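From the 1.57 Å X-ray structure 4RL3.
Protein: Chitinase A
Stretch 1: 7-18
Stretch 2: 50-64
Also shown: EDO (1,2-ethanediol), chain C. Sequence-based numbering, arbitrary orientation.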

# COMPACT_ATOMS: atom_id res chain seq x y z
N TYR A 7 6.23 1.68 1.33
CA TYR A 7 6.26 1.28 -0.08
C TYR A 7 7.69 1.33 -0.61
O TYR A 7 8.47 2.21 -0.21
N ILE A 8 8.03 0.38 -1.48
CA ILE A 8 9.38 0.31 -2.04
C ILE A 8 9.43 -0.41 -3.38
O ILE A 8 8.78 -1.44 -3.56
N GLY A 9 10.23 0.13 -4.30
CA GLY A 9 10.69 -0.61 -5.47
C GLY A 9 10.26 -0.16 -6.85
O GLY A 9 10.77 -0.69 -7.83
N ALA A 10 9.36 0.82 -6.95
CA ALA A 10 8.74 1.15 -8.23
C ALA A 10 9.60 2.03 -9.13
O ALA A 10 9.37 2.05 -10.34
N LEU A 11 10.55 2.76 -8.57
CA LEU A 11 11.33 3.70 -9.39
C LEU A 11 12.56 3.09 -10.05
O LEU A 11 13.16 3.72 -10.93
N TYR A 12 12.92 1.87 -9.67
CA TYR A 12 14.16 1.24 -10.14
C TYR A 12 15.36 2.16 -9.91
O TYR A 12 16.16 2.40 -10.82
N ASN A 13 15.48 2.67 -8.68
CA ASN A 13 16.55 3.62 -8.37
C ASN A 13 17.61 3.07 -7.45
O ASN A 13 18.48 3.81 -6.99
N GLY A 14 17.56 1.76 -7.19
CA GLY A 14 18.60 1.09 -6.43
C GLY A 14 18.35 0.99 -4.95
O GLY A 14 19.14 0.38 -4.23
N VAL A 15 17.25 1.55 -4.46
CA VAL A 15 16.96 1.47 -3.04
C VAL A 15 16.74 0.01 -2.63
O VAL A 15 16.22 -0.80 -3.39
N GLN A 16 17.18 -0.31 -1.42
CA GLN A 16 17.09 -1.66 -0.89
C GLN A 16 16.34 -1.63 0.44
O GLN A 16 16.23 -0.57 1.08
N PHE A 17 15.80 -2.78 0.84
CA PHE A 17 15.15 -2.92 2.14
C PHE A 17 16.14 -2.45 3.21
O PHE A 17 15.76 -1.80 4.18
N THR A 18 17.41 -2.81 3.03
CA THR A 18 18.45 -2.52 4.01
C THR A 18 18.78 -1.02 4.20
O THR A 18 19.43 -0.66 5.20
N ASN A 50 2.34 -9.47 -13.45
CA ASN A 50 3.76 -9.36 -13.75
C ASN A 50 4.44 -8.42 -12.76
O ASN A 50 3.78 -7.63 -12.07
N ILE A 51 5.76 -8.53 -12.69
CA ILE A 51 6.57 -7.80 -11.72
C ILE A 51 7.07 -6.48 -12.28
O ILE A 51 7.81 -6.46 -13.28
N TYR A 52 6.69 -5.39 -11.62
CA TYR A 52 7.16 -4.05 -11.98
C TYR A 52 7.70 -3.32 -10.75
O TYR A 52 7.46 -2.13 -10.56
N TRP A 53 8.43 -4.05 -9.92
CA TRP A 53 9.40 -3.42 -9.03
C TRP A 53 10.79 -3.88 -9.46
O TRP A 53 10.92 -4.78 -10.31
N GLN A 54 11.80 -3.27 -8.86
CA GLN A 54 13.19 -3.58 -9.21
C GLN A 54 13.62 -4.91 -8.60
O GLN A 54 14.37 -4.94 -7.62
N ASN A 55 13.11 -5.99 -9.19
CA ASN A 55 13.28 -7.32 -8.60
C ASN A 55 14.67 -7.94 -8.81
O ASN A 55 14.98 -8.96 -8.18
N SER A 56 15.50 -7.34 -9.66
CA SER A 56 16.90 -7.73 -9.72
C SER A 56 17.66 -7.33 -8.45
O SER A 56 18.70 -7.93 -8.13
N VAL A 57 17.12 -6.34 -7.74
CA VAL A 57 17.67 -5.85 -6.47
C VAL A 57 16.85 -6.38 -5.29
O VAL A 57 17.41 -6.96 -4.35
N LEU A 58 15.54 -6.20 -5.37
CA LEU A 58 14.60 -6.68 -4.36
C LEU A 58 14.16 -8.08 -4.76
O LEU A 58 13.06 -8.31 -5.25
N THR A 59 15.09 -9.01 -4.59
CA THR A 59 14.95 -10.40 -5.02
C THR A 59 14.25 -11.23 -3.95
O THR A 59 14.10 -10.79 -2.83
N PRO A 60 13.86 -12.47 -4.30
CA PRO A 60 13.36 -13.35 -3.25
C PRO A 60 14.37 -13.53 -2.11
O PRO A 60 13.97 -13.54 -0.95
N ALA A 61 15.65 -13.65 -2.43
CA ALA A 61 16.68 -13.78 -1.39
C ALA A 61 16.75 -12.55 -0.48
O ALA A 61 16.96 -12.69 0.73
N ALA A 62 16.53 -11.36 -1.05
CA ALA A 62 16.48 -10.12 -0.27
C ALA A 62 15.29 -10.08 0.68
O ALA A 62 15.43 -9.63 1.81
N VAL A 63 14.13 -10.56 0.23
CA VAL A 63 12.95 -10.62 1.11
C VAL A 63 13.20 -11.60 2.25
O VAL A 63 12.92 -11.31 3.42
N GLN A 64 13.73 -12.78 1.91
CA GLN A 64 13.95 -13.81 2.91
C GLN A 64 14.94 -13.32 3.96
O GLN A 64 14.75 -13.52 5.16

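The two stretches bury 663 Å² between them, and their contact is held at the polar end by Gln54 and at the apolar end by Leu58 and Phe17. Where the backbones run closest, Gln54 N donates to Gly9 O at 3.0 Å. Gly9 leaves no room for a side chain: an ideal CB would sit 3.0 Å from Trp53 CB and 3.1 Å from Leu58 CD1, and its backbone angles by themselves call for glycine.

Gln54 extends along the other stretch with chi1 and chi2 both t, which brings its amide to the turn after Tyr12. There Gly14 N donates to Gln54 OE1 at 2.9 Å. Water 3 gives the same oxygen a second possible donor, lying 2.8 Å from Gln54 OE1 and 2.8 Å from Val15 O, although it has more acceptors in reach than protons to offer. Within the turn, Asn13 (chi1 p) accepts from Val15 N through OD1 at 3.2 Å, so successive backbone amides are satisfied by side-chain oxygens from different stretches.

Tyr12 starts sideways, but its m rotamer carries the ring across the second stretch, with Gln54 CA over one face. Its hydroxyl reaches the backbone: Tyr12 OH is 3.1 Å from Trp53 O, and water 2 hydrogen-bonds to both, 2.8 Å from Tyr12 OH and 3.0 Å from Trp53 O. Water 1 bridges the backbones nearby, donating to Ala10 O at 2.9 Å and to Tyr52 O at 2.7 Å. The amide of Ala10 is occupied by the bound ethanediol, probably from the crystallisation liquor, with Ala10 N donating to EDO O1 at 3.0 Å.

The apolar end centres on Phe17 (chi1 m), which points toward the second stretch. Leu58 (m, t) places CD2 almost squarely over the Phe17 ring, 3.9 Å from its centroid and 6° off the normal, while Leu58 CD1 lies 3.9 Å from Ile8 CG1. Phe17 CE2 also meets Val63 CG2 at 3.7 Å and Ala62 CB at 4.1 Å, so the ring packs against the start of the helix. Thr59 caps that helix, its OG1 accepting from Ala62 N at 3.0 Å. Trp53 CB touches the first stretch, but its p rotamer directs the indole back along its own stretch, where Trp53 NE1 donates to Leu58 O at 3.2 Å. Val57 (t) sets CG1 3.6 Å from Gln16 CG, and water 4 links the pair by accepting from Gln16 NE2 at 2.8 Å and donating to Val57 O at 3.0 Å.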

# COMPACT_ATOMS: atom_id res chain seq x y z
CB TYR A 7 5.37 2.18 -0.95
CG TYR A 7 3.88 1.94 -0.80
CD1 TYR A 7 3.15 2.52 0.25
CD2 TYR A 7 3.19 1.13 -1.69
CE1 TYR A 7 1.79 2.30 0.38
CE2 TYR A 7 1.82 0.92 -1.57
CZ TYR A 7 1.13 1.50 -0.53
OH TYR A 7 -0.23 1.29 -0.37
CB ILE A 8 10.34 -0.37 -1.03
CG1 ILE A 8 11.78 -0.40 -1.55
CG2 ILE A 8 9.87 -1.77 -0.67
CD1 ILE A 8 12.79 -0.69 -0.48
CB ALA A 10 7.39 1.81 -8.02
CB LEU A 11 11.77 4.92 -8.57
CG LEU A 11 10.66 5.73 -7.91
CD1 LEU A 11 11.23 7.05 -7.41
CD2 LEU A 11 9.49 6.01 -8.86
CB TYR A 12 14.06 0.84 -11.62
CG TYR A 12 13.01 -0.22 -11.94
CD1 TYR A 12 11.65 0.09 -11.88
CD2 TYR A 12 13.38 -1.51 -12.33
CE1 TYR A 12 10.69 -0.88 -12.17
CE2 TYR A 12 12.42 -2.47 -12.64
CZ TYR A 12 11.08 -2.14 -12.55
OH TYR A 12 10.13 -3.11 -12.86
CB ASN A 13 16.01 4.98 -7.87
CG ASN A 13 15.49 4.95 -6.43
OD1 ASN A 13 15.54 3.93 -5.72
ND2 ASN A 13 14.96 6.10 -6.01
CB VAL A 15 15.75 2.35 -2.64
CG1 VAL A 15 14.45 1.84 -3.27
CG2 VAL A 15 15.63 2.47 -1.12
CB GLN A 16 18.50 -2.23 -0.70
CG GLN A 16 19.27 -2.30 -2.01
CD GLN A 16 20.66 -2.86 -1.84
OE1 GLN A 16 21.64 -2.11 -1.77
NE2 GLN A 16 20.76 -4.18 -1.75
CB PHE A 17 14.77 -4.37 2.47
CG PHE A 17 13.79 -5.03 1.51
CD1 PHE A 17 12.56 -4.46 1.25
CD2 PHE A 17 14.08 -6.26 0.94
CE1 PHE A 17 11.64 -5.07 0.40
CE2 PHE A 17 13.17 -6.89 0.09
CZ PHE A 17 11.95 -6.28 -0.19
CB THR A 18 19.76 -3.28 3.66
OG1 THR A 18 20.17 -2.93 2.34
CG2 THR A 18 19.55 -4.79 3.76
CB ASN A 50 3.95 -8.80 -15.16
CG ASN A 50 3.65 -9.84 -16.22
OD1 ASN A 50 4.16 -10.95 -16.17
ND2 ASN A 50 2.83 -9.47 -17.19
CB ILE A 51 7.77 -8.66 -11.29
CG1 ILE A 51 7.27 -9.93 -10.58
CG2 ILE A 51 8.72 -7.86 -10.39
CD1 ILE A 51 8.34 -10.96 -10.31
CB TYR A 52 6.09 -3.25 -12.71
CG TYR A 52 5.70 -3.91 -14.01
CD1 TYR A 52 6.51 -3.82 -15.14
CD2 TYR A 52 4.53 -4.67 -14.11
CE1 TYR A 52 6.16 -4.44 -16.33
CE2 TYR A 52 4.18 -5.29 -15.29
CZ TYR A 52 4.99 -5.17 -16.39
OH TYR A 52 4.63 -5.79 -17.57
CB TRP A 53 9.17 -3.76 -7.55
CG TRP A 53 9.42 -5.19 -7.17
CD1 TRP A 53 10.59 -5.75 -6.72
CD2 TRP A 53 8.45 -6.24 -7.14
NE1 TRP A 53 10.41 -7.08 -6.43
CE2 TRP A 53 9.10 -7.41 -6.68
CE3 TRP A 53 7.09 -6.30 -7.45
CZ2 TRP A 53 8.43 -8.62 -6.54
CZ3 TRP A 53 6.44 -7.51 -7.31
CH2 TRP A 53 7.10 -8.65 -6.86
CB GLN A 54 14.12 -2.45 -8.77
CG GLN A 54 15.49 -2.54 -9.41
CD GLN A 54 16.40 -1.36 -9.12
OE1 GLN A 54 16.34 -0.74 -8.06
NE2 GLN A 54 17.26 -1.04 -10.08
CB ASN A 55 12.20 -8.29 -9.10
CG ASN A 55 12.30 -8.58 -10.59
OD1 ASN A 55 12.51 -7.68 -11.40
ND2 ASN A 55 12.10 -9.84 -10.95
CB SER A 56 17.59 -7.13 -10.94
OG SER A 56 17.67 -5.72 -10.85
CB VAL A 57 17.71 -4.30 -6.45
CG1 VAL A 57 18.14 -3.77 -5.09
CG2 VAL A 57 18.65 -3.81 -7.54
CB LEU A 58 13.42 -5.71 -4.21
CG LEU A 58 13.86 -4.27 -3.86
CD1 LEU A 58 12.72 -3.26 -3.95
CD2 LEU A 58 14.50 -4.19 -2.49
CB THR A 59 16.34 -11.03 -5.19
OG1 THR A 59 17.03 -10.93 -3.94
CG2 THR A 59 17.14 -10.32 -6.28
CB PRO A 60 13.09 -14.66 -4.01
CG PRO A 60 12.79 -14.21 -5.41
CD PRO A 60 13.74 -13.08 -5.63
CB ALA A 61 18.03 -14.03 -2.03
CB ALA A 62 16.47 -8.89 -1.18
CB VAL A 63 11.66 -11.04 0.36
CG1 VAL A 63 10.52 -11.26 1.36
CG2 VAL A 63 11.29 -10.01 -0.69
CB GLN A 64 14.48 -15.06 2.21
CG GLN A 64 14.59 -16.30 3.07
CD GLN A 64 14.95 -17.52 2.24
OE1 GLN A 64 15.71 -17.43 1.27
NE2 GLN A 64 14.39 -18.67 2.61
C1 EDO C . 7.03 3.53 -5.02
O1 EDO C . 8.06 2.54 -4.84
C2 EDO C . 7.49 4.68 -5.92
O2 EDO C . 8.48 5.47 -5.28
O HOH W 1 7.34 0.39 -11.53
O HOH W 2 10.83 -5.82 -13.11
O HOH W 3 14.77 -0.83 -5.79
O HOH W 4 18.54 -5.94 -1.81